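Local coordinates for protein HIAXHD3 (PDB 3ZXK) that hydrolyses alpha-L-arabinofuranoside side chains, probably of arabinoxylan, and is an exo-acting enzyme that served as the basis for engineering endo-xylanase activity, at residues 59-64 against 129-134; 89-94 against 150-155; 97-102 against 108-113; 156-159 against 163-166. All coordinates share one frame; numbering follows the deposited sequence.

Contact 1 (59-64 against 129-134)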
loop_
_atom_site.group_PDB
_atom_site.type_symbol
_atom_site.label_atom_id
_atom_site.label_comp_id
_atom_site.label_asym_id
_atom_site.label_seq_id
_atom_site.Cartn_x
_atom_site.Cartn_y
_atom_site.Cartn_z
ATOM N N SER A 59 2.985 8.152 6.452
ATOM C CA SER A 59 3.957 9.283 6.446
ATOM C C SER A 59 3.468 10.538 5.712
ATOM O O SER A 59 3.997 11.615 5.947
ATOM C CB SER A 59 5.275 8.831 5.811
ATOM O OG SER A 59 5.889 7.861 6.613
ATOM N N VAL A 60 2.490 10.365 4.813
ATOM C CA VAL A 60 1.985 11.515 4.046
ATOM C C VAL A 60 0.476 11.640 4.283
ATOM O O VAL A 60 -0.340 11.095 3.538
ATOM C CB VAL A 60 2.373 11.391 2.555
ATOM C CG1 VAL A 60 1.969 12.648 1.778
ATOM C CG2 VAL A 60 3.869 11.179 2.397
ATOM N N PRO A 61 0.084 12.352 5.342
ATOM C CA PRO A 61 -1.342 12.363 5.693
ATOM C C PRO A 61 -2.253 12.950 4.625
ATOM O O PRO A 61 -3.430 12.575 4.587
ATOM C CB PRO A 61 -1.392 13.173 6.995
ATOM C CG PRO A 61 -0.035 13.786 7.184
ATOM C CD PRO A 61 0.923 12.887 6.435
ATOM N N ARG A 62 -1.753 13.867 3.805
ATOM C CA ARG A 62 -2.509 14.340 2.637
ATOM C C ARG A 62 -1.455 14.608 1.587
ATOM O O ARG A 62 -0.422 15.196 1.905
ATOM C CB ARG A 62 -3.288 15.613 2.951
ATOM C CG ARG A 62 -4.066 16.167 1.771
ATOM C CD ARG A 62 -4.931 17.338 2.213
ATOM N NE ARG A 62 -5.684 17.894 1.085
ATOM C CZ ARG A 62 -6.900 17.499 0.728
ATOM N NH1 ARG A 62 -7.536 16.560 1.437
ATOM N NH2 ARG A 62 -7.480 18.046 -0.339
ATOM N N LEU A 63 -1.696 14.185 0.352
ATOM C CA LEU A 63 -0.686 14.270 -0.698
ATOM C C LEU A 63 -0.516 15.734 -1.053
ATOM O O LEU A 63 -1.480 16.402 -1.352
ATOM C CB LEU A 63 -1.120 13.436 -1.923
ATOM C CG LEU A 63 -1.548 11.986 -1.581
ATOM C CD1 LEU A 63 -1.813 11.187 -2.856
ATOM C CD2 LEU A 63 -0.492 11.262 -0.751
ATOM N N ASN A 64 0.719 16.226 -1.024
ATOM C CA ASN A 64 1.027 17.631 -1.293
ATOM C C ASN A 64 1.865 17.836 -2.550
ATOM O O ASN A 64 2.674 18.765 -2.632
ATOM C CB ASN A 64 1.740 18.238 -0.076
ATOM C CG ASN A 64 3.129 17.633 0.173
ATOM O OD1 ASN A 64 3.326 16.410 0.095
ATOM N ND2 ASN A 64 4.089 18.495 0.510
ATOM N N TRP A 129 2.693 10.113 16.693
ATOM C CA TRP A 129 2.903 10.298 15.262
ATOM C C TRP A 129 2.289 11.615 14.868
ATOM O O TRP A 129 1.133 11.904 15.212
ATOM C CB TRP A 129 2.204 9.209 14.461
ATOM C CG TRP A 129 2.717 7.827 14.697
ATOM C CD1 TRP A 129 2.064 6.784 15.356
ATOM C CD2 TRP A 129 3.982 7.267 14.234
ATOM N NE1 TRP A 129 2.819 5.643 15.326
ATOM C CE2 TRP A 129 4.000 5.872 14.688
ATOM C CE3 TRP A 129 5.112 7.786 13.573
ATOM C CZ2 TRP A 129 5.071 5.028 14.415
ATOM C CZ3 TRP A 129 6.182 6.920 13.306
ATOM C CH2 TRP A 129 6.160 5.577 13.729
ATOM N N ASN A 130 3.058 12.435 14.163
ATOM C CA ASN A 130 2.584 13.725 13.716
ATOM C C ASN A 130 3.421 14.130 12.531
ATOM O O ASN A 130 4.492 14.680 12.714
ATOM C CB ASN A 130 2.750 14.759 14.833
ATOM C CG ASN A 130 2.210 16.136 14.467
ATOM O OD1 ASN A 130 1.721 16.359 13.363
ATOM N ND2 ASN A 130 2.324 17.074 15.404
ATOM N N TRP A 131 2.952 13.824 11.321
ATOM C CA TRP A 131 3.801 14.004 10.144
ATOM C C TRP A 131 3.609 15.353 9.511
ATOM O O TRP A 131 2.478 15.787 9.312
ATOM C CB TRP A 131 3.428 12.922 9.139
ATOM C CG TRP A 131 3.765 11.545 9.626
ATOM C CD1 TRP A 131 2.968 10.661 10.373
ATOM C CD2 TRP A 131 5.027 10.851 9.416
ATOM N NE1 TRP A 131 3.642 9.499 10.603
ATOM C CE2 TRP A 131 4.886 9.545 10.059
ATOM C CE3 TRP A 131 6.216 11.167 8.753
ATOM C CZ2 TRP A 131 5.931 8.606 10.058
ATOM C CZ3 TRP A 131 7.257 10.215 8.730
ATOM C CH2 TRP A 131 7.116 8.967 9.378
ATOM N N GLN A 132 4.720 16.026 9.192
ATOM C CA GLN A 132 4.645 17.341 8.546
ATOM C C GLN A 132 5.604 17.373 7.383
ATOM O O GLN A 132 6.671 16.744 7.437
ATOM C CB GLN A 132 5.060 18.455 9.521
ATOM C CG GLN A 132 4.283 18.522 10.833
ATOM C CD GLN A 132 2.881 19.050 10.674
ATOM O OE1 GLN A 132 2.579 19.812 9.739
ATOM N NE2 GLN A 132 2.002 18.665 11.604
ATOM N N HIS A 133 5.259 18.147 6.357
ATOM C CA HIS A 133 6.149 18.378 5.226
ATOM C C HIS A 133 7.306 19.268 5.662
ATOM O O HIS A 133 7.094 20.384 6.141
ATOM C CB HIS A 133 5.348 19.020 4.116
ATOM C CG HIS A 133 6.154 19.342 2.902
ATOM N ND1 HIS A 133 5.994 20.486 2.211
ATOM C CD2 HIS A 133 7.181 18.648 2.290
ATOM C CE1 HIS A 133 6.857 20.512 1.183
ATOM N NE2 HIS A 133 7.591 19.390 1.233
ATOM N N THR A 134 8.522 18.774 5.498
ATOM C CA THR A 134 9.692 19.391 6.105
ATOM C C THR A 134 10.615 20.020 5.045
ATOM O O THR A 134 11.258 21.049 5.288
ATOM C CB THR A 134 10.425 18.346 7.003
ATOM O OG1 THR A 134 9.542 17.903 8.049
ATOM C CG2 THR A 134 11.724 18.891 7.598
#
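Trp131 turns the face of its indole to the backbone of Ser59 through two torsions: chi1 of -66° sets CG opposite the carbonyl carbon, and chi2 of 90° then orients the ring. CA of Ser59, at the corner where the chain leaves strand 54-58, stands 3.7 Å from the centroid of the six-membered ring of Trp131, a CH-pi contact over the face. The first torsion of Ser59 settles only where its hydroxyl goes: OG reaches the far rim of the same face, 3.2 Å from CH2 of Trp131. Pro61 crosses the tryptophan at about a right angle, its CD lying 3.7 Å from CB of Trp131.

Further along, Asn64 rests its amide nitrogen over the centre of the His133 imidazole. ND2 of Asn64 comes within 3.2 Å of ND1 of His133, yet the angle is too poor for a hydrogen bond, and the amide and ring planes stand 69° apart. The other ends of these two groups are anchored by Trp110, whose NE1 bonds Asn64 OD1, and by Thr136, which bonds His133 NE2. The buried carbonyl oxygen of Ser59 has no partner in the model. Between these two segments the contact thus relies on ring faces and van der Waals contact, without a hydrogen bond, while the bond from Trp131 NE1 to Thr57 OG1 beside it provides a polar link between the two propeller blades.

Contact 2 (89-94 against 150-155)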
loop_
_atom_site.group_PDB
_atom_site.type_symbol
_atom_site.label_atom_id
_atom_site.label_comp_id
_atom_site.label_asym_id
_atom_site.label_seq_id
_atom_site.Cartn_x
_atom_site.Cartn_y
_atom_site.Cartn_z
ATOM N N ARG A 89 13.556 6.127 7.422
ATOM C CA ARG A 89 14.475 5.682 8.497
ATOM C C ARG A 89 14.210 6.480 9.750
ATOM O O ARG A 89 13.663 7.569 9.694
ATOM C CB ARG A 89 15.976 5.804 8.126
ATOM C CG ARG A 89 16.463 4.924 6.960
ATOM C CD ARG A 89 16.600 3.460 7.373
ATOM N NE ARG A 89 16.761 2.541 6.251
ATOM C CZ ARG A 89 17.927 2.070 5.788
ATOM N NH1 ARG A 89 19.113 2.418 6.319
ATOM N NH2 ARG A 89 17.907 1.240 4.761
ATOM N N TYR A 90 14.604 5.927 10.888
ATOM C CA TYR A 90 14.482 6.636 12.154
ATOM C C TYR A 90 15.848 7.187 12.585
ATOM O O TYR A 90 16.842 6.442 12.648
ATOM C CB TYR A 90 14.000 5.652 13.208
ATOM C CG TYR A 90 13.953 6.211 14.599
ATOM C CD1 TYR A 90 13.041 7.218 14.951
ATOM C CD2 TYR A 90 14.800 5.708 15.577
ATOM C CE1 TYR A 90 12.990 7.715 16.257
ATOM C CE2 TYR A 90 14.782 6.199 16.865
ATOM C CZ TYR A 90 13.865 7.193 17.209
ATOM O OH TYR A 90 13.852 7.653 18.520
ATOM N N ARG A 91 15.881 8.482 12.877
ATOM C CA ARG A 91 17.115 9.147 13.269
ATOM C C ARG A 91 17.144 9.212 14.779
ATOM O O ARG A 91 16.350 9.927 15.388
ATOM C CB ARG A 91 17.162 10.551 12.675
ATOM C CG ARG A 91 18.566 11.123 12.631
ATOM C CD ARG A 91 18.572 12.488 11.980
ATOM N NE ARG A 91 19.951 12.871 11.649
ATOM C CZ ARG A 91 20.284 13.995 11.023
ATOM N NH1 ARG A 91 19.345 14.894 10.683
ATOM N NH2 ARG A 91 21.553 14.240 10.737
ATOM N N ARG A 92 18.077 8.472 15.384
ATOM C CA ARG A 92 18.191 8.452 16.850
ATOM C C ARG A 92 18.563 9.805 17.452
ATOM O O ARG A 92 18.037 10.181 18.506
ATOM C CB ARG A 92 19.200 7.394 17.304
ATOM C CG ARG A 92 18.614 5.994 17.354
ATOM C CD ARG A 92 18.236 5.443 16.001
ATOM N NE ARG A 92 18.009 4.000 16.126
ATOM C CZ ARG A 92 17.677 3.211 15.118
ATOM N NH1 ARG A 92 17.483 3.732 13.907
ATOM N NH2 ARG A 92 17.520 1.913 15.332
ATOM N N SER A 93 19.442 10.545 16.782
ATOM C CA SER A 93 19.998 11.765 17.401
ATOM C C SER A 93 18.944 12.828 17.715
ATOM O O SER A 93 19.082 13.557 18.700
ATOM C CB SER A 93 21.110 12.354 16.551
ATOM O OG SER A 93 20.591 12.772 15.309
ATOM N N ASN A 94 17.890 12.896 16.899
ATOM C CA ASN A 94 16.810 13.829 17.209
ATOM C C ASN A 94 15.443 13.162 17.332
ATOM O O ASN A 94 14.430 13.848 17.266
ATOM C CB ASN A 94 16.769 14.994 16.198
ATOM C CG ASN A 94 16.487 14.514 14.796
ATOM O OD1 ASN A 94 16.440 13.311 14.541
ATOM N ND2 ASN A 94 16.259 15.443 13.898
ATOM N N ASP A 150 26.688 6.083 10.674
ATOM C CA ASP A 150 27.049 5.990 12.101
ATOM C C ASP A 150 27.506 7.328 12.692
ATOM O O ASP A 150 27.386 7.543 13.900
ATOM C CB ASP A 150 28.129 4.929 12.311
ATOM C CG ASP A 150 27.645 3.526 12.009
ATOM O OD1 ASP A 150 26.455 3.214 12.267
ATOM O OD2 ASP A 150 28.462 2.722 11.517
ATOM N N ASP A 151 28.042 8.195 11.828
ATOM C CA ASP A 151 28.394 9.581 12.197
ATOM C C ASP A 151 27.297 10.636 12.025
ATOM O O ASP A 151 27.563 11.845 12.125
ATOM C CB ASP A 151 29.670 10.015 11.484
ATOM C CG ASP A 151 29.505 10.150 9.963
ATOM O OD1 ASP A 151 28.411 9.901 9.405
ATOM O OD2 ASP A 151 30.528 10.499 9.319
ATOM N N ASP A 152 26.077 10.164 11.758
ATOM C CA ASP A 152 24.870 10.987 11.593
ATOM C C ASP A 152 24.818 11.774 10.276
ATOM O O ASP A 152 23.999 12.682 10.134
ATOM C CB ASP A 152 24.620 11.887 12.824
ATOM C CG ASP A 152 23.119 12.054 13.160
ATOM O OD1 ASP A 152 22.245 11.335 12.596
ATOM O OD2 ASP A 152 22.802 12.945 13.979
ATOM N N THR A 153 25.664 11.429 9.298
ATOM C CA THR A 153 25.504 12.012 7.970
ATOM C C THR A 153 24.484 11.165 7.206
ATOM O O THR A 153 24.505 9.957 7.287
ATOM C CB THR A 153 26.829 12.084 7.217
ATOM O OG1 THR A 153 27.734 12.913 7.967
ATOM C CG2 THR A 153 26.636 12.671 5.802
ATOM N N MET A 154 23.606 11.828 6.469
ATOM C CA MET A 154 22.544 11.196 5.722
ATOM C C MET A 154 22.888 11.135 4.217
ATOM O O MET A 154 23.381 12.129 3.616
ATOM C CB MET A 154 21.236 11.942 5.980
ATOM C CG MET A 154 20.817 11.908 7.452
ATOM S SD MET A 154 19.422 13.003 7.727
ATOM C CE MET A 154 18.122 12.089 6.925
ATOM N N TYR A 155 22.645 9.965 3.613
ATOM C CA TYR A 155 22.889 9.696 2.196
ATOM C C TYR A 155 21.645 9.098 1.586
ATOM O O TYR A 155 20.912 8.393 2.267
ATOM C CB TYR A 155 24.046 8.669 2.022
ATOM C CG TYR A 155 25.356 9.141 2.592
ATOM C CD1 TYR A 155 26.224 9.953 1.862
ATOM C CD2 TYR A 155 25.714 8.800 3.897
ATOM C CE1 TYR A 155 27.403 10.402 2.426
ATOM C CE2 TYR A 155 26.906 9.243 4.458
ATOM C CZ TYR A 155 27.738 10.042 3.698
ATOM O OH TYR A 155 28.923 10.515 4.213
HETATM O O HOH W 1 21.079 9.624 14.518
#
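The turns that join the first and second strands of two successive propeller blades are tied together here by a salt bridge, between Arg91 at the end of strand 87-91 and Asp152 just ahead of strand 154-158. CG of Arg91 lies opposite the backbone N (chi1 -161°) and the chain runs extended to NE, which carries the guanidinium across to grip Asp152 side-on with two nitrogens. NE donates to OD1 of Asp152 at 2.9 Å, almost straight at 169° and within the guanidinium plane, although the carboxylate oxygen is met from above its own plane. NH2 of Arg91 reaches the backbone O of Asp152 at 3.0 Å, and also bonds Pro170 O. Over one guanidinium face sits the sulfur of Met154, with SD 3.5 Å from NH1 of Arg91; that NH1 is further bonded to Tyr98 OH.

The second carboxylate oxygen is taken by Ser93, whose OG donates to OD2 of Asp152 at 2.6 Å from the syn side. A water accepts from Ser93 N and donates to Asp152 OD1. Held at both oxygens, the aspartate should favour its ionised form. The bridge links equivalent first-to-second-strand turns of adjacent blades in the five-bladed beta-propeller of family 43.

Contact 3 (97-102 against 108-113)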
loop_
_atom_site.group_PDB
_atom_site.type_symbol
_atom_site.label_atom_id
_atom_site.label_comp_id
_atom_site.label_asym_id
_atom_site.label_seq_id
_atom_site.Cartn_x
_atom_site.Cartn_y
_atom_site.Cartn_z
ATOM N N PHE A 97 11.510 10.445 12.644
ATOM C CA PHE A 97 11.419 9.632 11.416
ATOM C C PHE A 97 11.473 10.514 10.167
ATOM O O PHE A 97 10.829 11.575 10.124
ATOM C CB PHE A 97 10.106 8.851 11.394
ATOM C CG PHE A 97 10.031 7.709 12.387
ATOM C CD1 PHE A 97 9.590 7.941 13.696
ATOM C CD2 PHE A 97 10.323 6.395 12.003
ATOM C CE1 PHE A 97 9.492 6.887 14.608
ATOM C CE2 PHE A 97 10.233 5.338 12.924
ATOM C CZ PHE A 97 9.812 5.587 14.218
ATOM N N TYR A 98 12.258 10.085 9.180
ATOM C CA TYR A 98 12.392 10.798 7.916
ATOM C C TYR A 98 11.891 9.933 6.754
ATOM O O TYR A 98 12.466 8.866 6.463
ATOM C CB TYR A 98 13.842 11.167 7.606
ATOM C CG TYR A 98 14.481 12.206 8.505
ATOM C CD1 TYR A 98 14.714 11.947 9.866
ATOM C CD2 TYR A 98 14.880 13.439 7.997
ATOM C CE1 TYR A 98 15.304 12.897 10.696
ATOM C CE2 TYR A 98 15.493 14.387 8.824
ATOM C CZ TYR A 98 15.683 14.123 10.181
ATOM O OH TYR A 98 16.311 15.051 10.977
ATOM N N TRP A 99 10.925 10.455 6.017
ATOM C CA TRP A 99 10.393 9.805 4.817
ATOM C C TRP A 99 10.759 10.658 3.621
ATOM O O TRP A 99 10.434 11.844 3.594
ATOM C CB TRP A 99 8.850 9.664 4.918
ATOM C CG TRP A 99 8.261 9.045 3.664
ATOM C CD1 TRP A 99 8.126 7.696 3.399
ATOM C CD2 TRP A 99 7.819 9.727 2.455
ATOM N NE1 TRP A 99 7.623 7.490 2.135
ATOM C CE2 TRP A 99 7.412 8.683 1.515
ATOM C CE3 TRP A 99 7.705 11.054 2.072
ATOM C CZ2 TRP A 99 6.901 8.978 0.258
ATOM C CZ3 TRP A 99 7.208 11.339 0.792
ATOM C CH2 TRP A 99 6.809 10.323 -0.092
ATOM N N TYR A 100 11.430 10.074 2.634
ATOM C CA TYR A 100 11.674 10.828 1.402
ATOM C C TYR A 100 11.021 10.059 0.261
ATOM O O TYR A 100 11.146 8.822 0.200
ATOM C CB TYR A 100 13.164 10.924 1.075
ATOM C CG TYR A 100 14.025 11.712 2.030
ATOM C CD1 TYR A 100 14.514 11.137 3.212
ATOM C CD2 TYR A 100 14.379 13.046 1.735
ATOM C CE1 TYR A 100 15.323 11.875 4.083
ATOM C CE2 TYR A 100 15.186 13.786 2.603
ATOM C CZ TYR A 100 15.653 13.188 3.766
ATOM O OH TYR A 100 16.449 13.899 4.641
ATOM N N GLY A 101 10.447 10.801 -0.678
ATOM C CA GLY A 101 9.938 10.168 -1.905
ATOM C C GLY A 101 9.944 11.156 -3.056
ATOM O O GLY A 101 9.516 12.301 -2.878
ATOM N N CYS A 102 10.390 10.713 -4.236
ATOM C CA CYS A 102 10.332 11.545 -5.438
ATOM C C CYS A 102 8.991 11.375 -6.122
ATOM O O CYS A 102 8.581 10.253 -6.419
ATOM C CB CYS A 102 11.454 11.184 -6.426
ATOM S SG CYS A 102 11.321 12.215 -7.920
ATOM N N TYR A 108 10.296 14.910 -1.861
ATOM C CA TYR A 108 9.578 15.501 -0.725
ATOM C C TYR A 108 10.015 14.800 0.543
ATOM O O TYR A 108 10.147 13.562 0.535
ATOM C CB TYR A 108 8.064 15.313 -0.906
ATOM C CG TYR A 108 7.541 16.083 -2.084
ATOM C CD1 TYR A 108 7.592 15.557 -3.388
ATOM C CD2 TYR A 108 6.997 17.353 -1.905
ATOM C CE1 TYR A 108 7.134 16.285 -4.478
ATOM C CE2 TYR A 108 6.506 18.084 -2.989
ATOM C CZ TYR A 108 6.586 17.548 -4.266
ATOM O OH TYR A 108 6.119 18.284 -5.334
ATOM N N LEU A 109 10.289 15.579 1.596
ATOM C CA LEU A 109 10.613 15.043 2.903
ATOM C C LEU A 109 9.475 15.313 3.863
ATOM O O LEU A 109 9.067 16.459 4.033
ATOM C CB LEU A 109 11.878 15.704 3.464
ATOM C CG LEU A 109 12.157 15.421 4.928
ATOM C CD1 LEU A 109 12.343 13.924 5.181
ATOM C CD2 LEU A 109 13.386 16.224 5.349
ATOM N N TRP A 110 8.965 14.243 4.469
ATOM C CA TRP A 110 7.990 14.340 5.543
ATOM C C TRP A 110 8.589 13.737 6.782
ATOM O O TRP A 110 9.265 12.690 6.698
ATOM C CB TRP A 110 6.729 13.572 5.178
ATOM C CG TRP A 110 5.800 14.290 4.235
ATOM C CD1 TRP A 110 5.941 14.480 2.849
ATOM C CD2 TRP A 110 4.544 14.939 4.605
ATOM N NE1 TRP A 110 4.870 15.173 2.351
ATOM C CE2 TRP A 110 3.984 15.485 3.378
ATOM C CE3 TRP A 110 3.855 15.117 5.804
ATOM C CZ2 TRP A 110 2.769 16.177 3.369
ATOM C CZ3 TRP A 110 2.641 15.816 5.793
ATOM C CH2 TRP A 110 2.102 16.322 4.598
ATOM N N THR A 111 8.434 14.408 7.931
ATOM C CA THR A 111 9.022 13.873 9.167
ATOM C C THR A 111 8.004 13.820 10.291
ATOM O O THR A 111 7.024 14.545 10.284
ATOM C CB THR A 111 10.244 14.679 9.666
ATOM O OG1 THR A 111 9.825 16.001 9.982
ATOM C CG2 THR A 111 11.365 14.735 8.598
ATOM N N SER A 112 8.266 12.964 11.270
ATOM C CA SER A 112 7.470 12.901 12.490
ATOM C C SER A 112 8.375 12.656 13.683
ATOM O O SER A 112 9.322 11.886 13.582
ATOM C CB SER A 112 6.456 11.741 12.412
ATOM O OG SER A 112 5.779 11.573 13.672
ATOM N N PRO A 113 8.038 13.244 14.844
ATOM C CA PRO A 113 8.754 12.830 16.053
ATOM C C PRO A 113 8.461 11.351 16.368
ATOM O O PRO A 113 7.474 10.797 15.880
ATOM C CB PRO A 113 8.149 13.744 17.127
ATOM C CG PRO A 113 6.765 14.006 16.665
ATOM C CD PRO A 113 6.937 14.181 15.165
#
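Leu109 and Tyr100 form the apolar centre of this antiparallel beta hairpin, built from the second and third strands of a propeller blade. With CG of Leu109 opposite its backbone N (chi1 169°), the CD1 methyl is placed over the middle of the Tyr100 ring, 3.7 Å from the centroid and only 12° off the normal. The same CD1 also touches CD2 of Tyr98 at 3.8 Å. At the next pair on this same face, CG2 of Thr111 lies over the Tyr98 ring, displaced toward its rim and 4.1 Å from the centroid. This face of the sheet looks toward the next blade, where Met154 packs against both tyrosines.

On the opposite face the two indoles of Trp99 and Trp110 cross at 69° between planes, with CE3 of Trp99 3.9 Å from CD1 of Trp110. The Trp99 side chain leans along its strand, so that Gly101 N sits over one face of the indole.

Outward from these groups, three hydrogen-bonded pairs, Phe97 with Ser112, Trp99 with Trp110 and Gly101 with Tyr108, supply six backbone bonds between the strands. Trp99 N, for example, donates to Trp110 O at 2.9 Å. The polar ends of the side chains find partners beyond the hairpin: Tyr100 OH bonds Gly172 O, Tyr98 OH bonds Asn94, and Thr111 OG1 bonds Thr134. At one end Cys102 is joined by a disulfide to Cys140. At the other, Ser112 OG donates to Pro113 O at 2.9 Å and accepts from Asn130 N.

Contact 4 (156-159 against 163-166)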
loop_
_atom_site.group_PDB
_atom_site.type_symbol
_atom_site.label_atom_id
_atom_site.label_comp_id
_atom_site.label_asym_id
_atom_site.label_seq_id
_atom_site.Cartn_x
_atom_site.Cartn_y
_atom_site.Cartn_z
ATOM N N ILE A 156 21.439 9.360 0.296
ATOM C CA ILE A 156 20.379 8.686 -0.458
ATOM C C ILE A 156 20.956 8.083 -1.747
ATOM O O ILE A 156 21.534 8.796 -2.570
ATOM C CB ILE A 156 19.182 9.611 -0.784
ATOM C CG1 ILE A 156 18.508 10.070 0.527
ATOM C CG2 ILE A 156 18.173 8.914 -1.705
ATOM C CD1 ILE A 156 17.387 11.076 0.353
ATOM N N ALA A 157 20.823 6.767 -1.867
ATOM C CA ALA A 157 21.100 6.059 -3.097
ATOM C C ALA A 157 19.820 6.095 -3.957
ATOM O O ALA A 157 18.696 5.974 -3.439
ATOM C CB ALA A 157 21.550 4.617 -2.805
ATOM N N TYR A 158 19.975 6.287 -5.269
ATOM C CA TYR A 158 18.810 6.389 -6.142
ATOM C C TYR A 158 19.181 6.150 -7.571
ATOM O O TYR A 158 20.362 6.113 -7.901
ATOM C CB TYR A 158 18.148 7.773 -5.995
ATOM C CG TYR A 158 19.007 8.901 -6.514
ATOM C CD1 TYR A 158 20.008 9.464 -5.726
ATOM C CD2 TYR A 158 18.799 9.419 -7.800
ATOM C CE1 TYR A 158 20.797 10.510 -6.200
ATOM C CE2 TYR A 158 19.572 10.466 -8.284
ATOM C CZ TYR A 158 20.566 11.022 -7.473
ATOM O OH TYR A 158 21.343 12.052 -7.959
ATOM N N GLY A 159 18.175 5.961 -8.418
ATOM C CA GLY A 159 18.440 5.982 -9.864
ATOM C C GLY A 159 17.885 4.781 -10.584
ATOM O O GLY A 159 17.487 3.793 -9.974
ATOM N N ILE A 163 23.004 3.687 -10.637
ATOM C CA ILE A 163 22.808 4.175 -9.268
ATOM C C ILE A 163 23.721 5.353 -8.967
ATOM O O ILE A 163 24.886 5.333 -9.348
ATOM C CB ILE A 163 22.993 3.052 -8.219
ATOM C CG1 ILE A 163 22.091 1.854 -8.572
ATOM C CG2 ILE A 163 22.647 3.554 -6.811
ATOM C CD1 ILE A 163 20.595 2.163 -8.644
ATOM N N ASN A 164 23.155 6.361 -8.294
ATOM C CA ASN A 164 23.881 7.531 -7.773
ATOM C C ASN A 164 23.758 7.591 -6.249
ATOM O O ASN A 164 22.852 6.976 -5.676
ATOM C CB ASN A 164 23.265 8.796 -8.367
ATOM C CG ASN A 164 23.019 8.657 -9.842
ATOM O OD1 ASN A 164 23.960 8.471 -10.604
ATOM N ND2 ASN A 164 21.743 8.664 -10.242
ATOM N N VAL A 165 24.657 8.319 -5.595
ATOM C CA VAL A 165 24.533 8.556 -4.162
ATOM C C VAL A 165 24.645 10.041 -3.882
ATOM O O VAL A 165 25.648 10.687 -4.225
ATOM C CB VAL A 165 25.594 7.775 -3.339
ATOM C CG1 VAL A 165 25.643 8.240 -1.867
ATOM C CG2 VAL A 165 25.368 6.276 -3.446
ATOM N N ALA A 166 23.616 10.575 -3.237
ATOM C CA ALA A 166 23.607 11.954 -2.764
ATOM C C ALA A 166 23.930 12.007 -1.278
ATOM O O ALA A 166 23.521 11.123 -0.492
ATOM C CB ALA A 166 22.232 12.589 -2.965
#
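The ring of Tyr158 carries Asn164 on one face and backbone atoms at its edge. CB of Asn164 lies 3.9 Å from the ring centroid, nearer the rim than the middle, in a CH-pi contact. The Asn164 amide is turned 56° from the ring plane, and its ND2 comes to 3.4 Å from CE2 of Tyr158. At the edge, near the ring plane, are Ile156 O and Ala166 N. What folds the tyrosine over the neighbouring strand is its first torsion, which sets CG between the backbone N and the carbonyl carbon (chi1 67°). The amide oxygen of Asn164 is taken up by Arg181 N on the outermost strand of the blade, which fixes the rotation of the amide.

Four backbone bonds run between strands 154-158 and 163-168, the middle strands of this blade. Asn164 N donates to Tyr158 O at 2.8 Å and 176°, and Ala166 N to Ile156 O at 2.8 Å. On the other face of the sheet, CB of Ala157 is 4.2 Å from CG2 of Val165, and both residues pack on strands 192-199 and 202-209 of the next blade. Gly159 follows, just before the pocket residue Asn160, with a backbone shape that calls for glycine, since a CB would be jammed against the preceding carbonyl O. The contact therefore couples a regular hydrogen-bonded register to two unlike surfaces: one apolar, built by Ala157 and Val165, and one where a ring carries the Asn164 side chain on its face and peptide atoms at its edge.

Overall arrangement
Contact 3 is the middle member of the set, flanked in its sheet by strand 87-91 of contact 2 and strand 132-137 of contact 1. Its centre lies 8 Å from that of contact 1, and Thr134 N is 2.8 Å from Leu109 O where they join. Toward contact 2, 13 Å between centres, Arg89 O is 2.9 Å from Tyr98 N. Contact 4 shares strand 154-158 with contact 2 and meets contact 3 through Ile156 CD1, 3.8 Å from Tyr100 CG. Contacts 1 and 4 do not touch, with nearest atoms about 12 Å apart. Of contacts 3 and 4, contact 4 is nearer the bound sugar: Gly159 is about 9 Å from a xylose, against about 14 Å for Gly101.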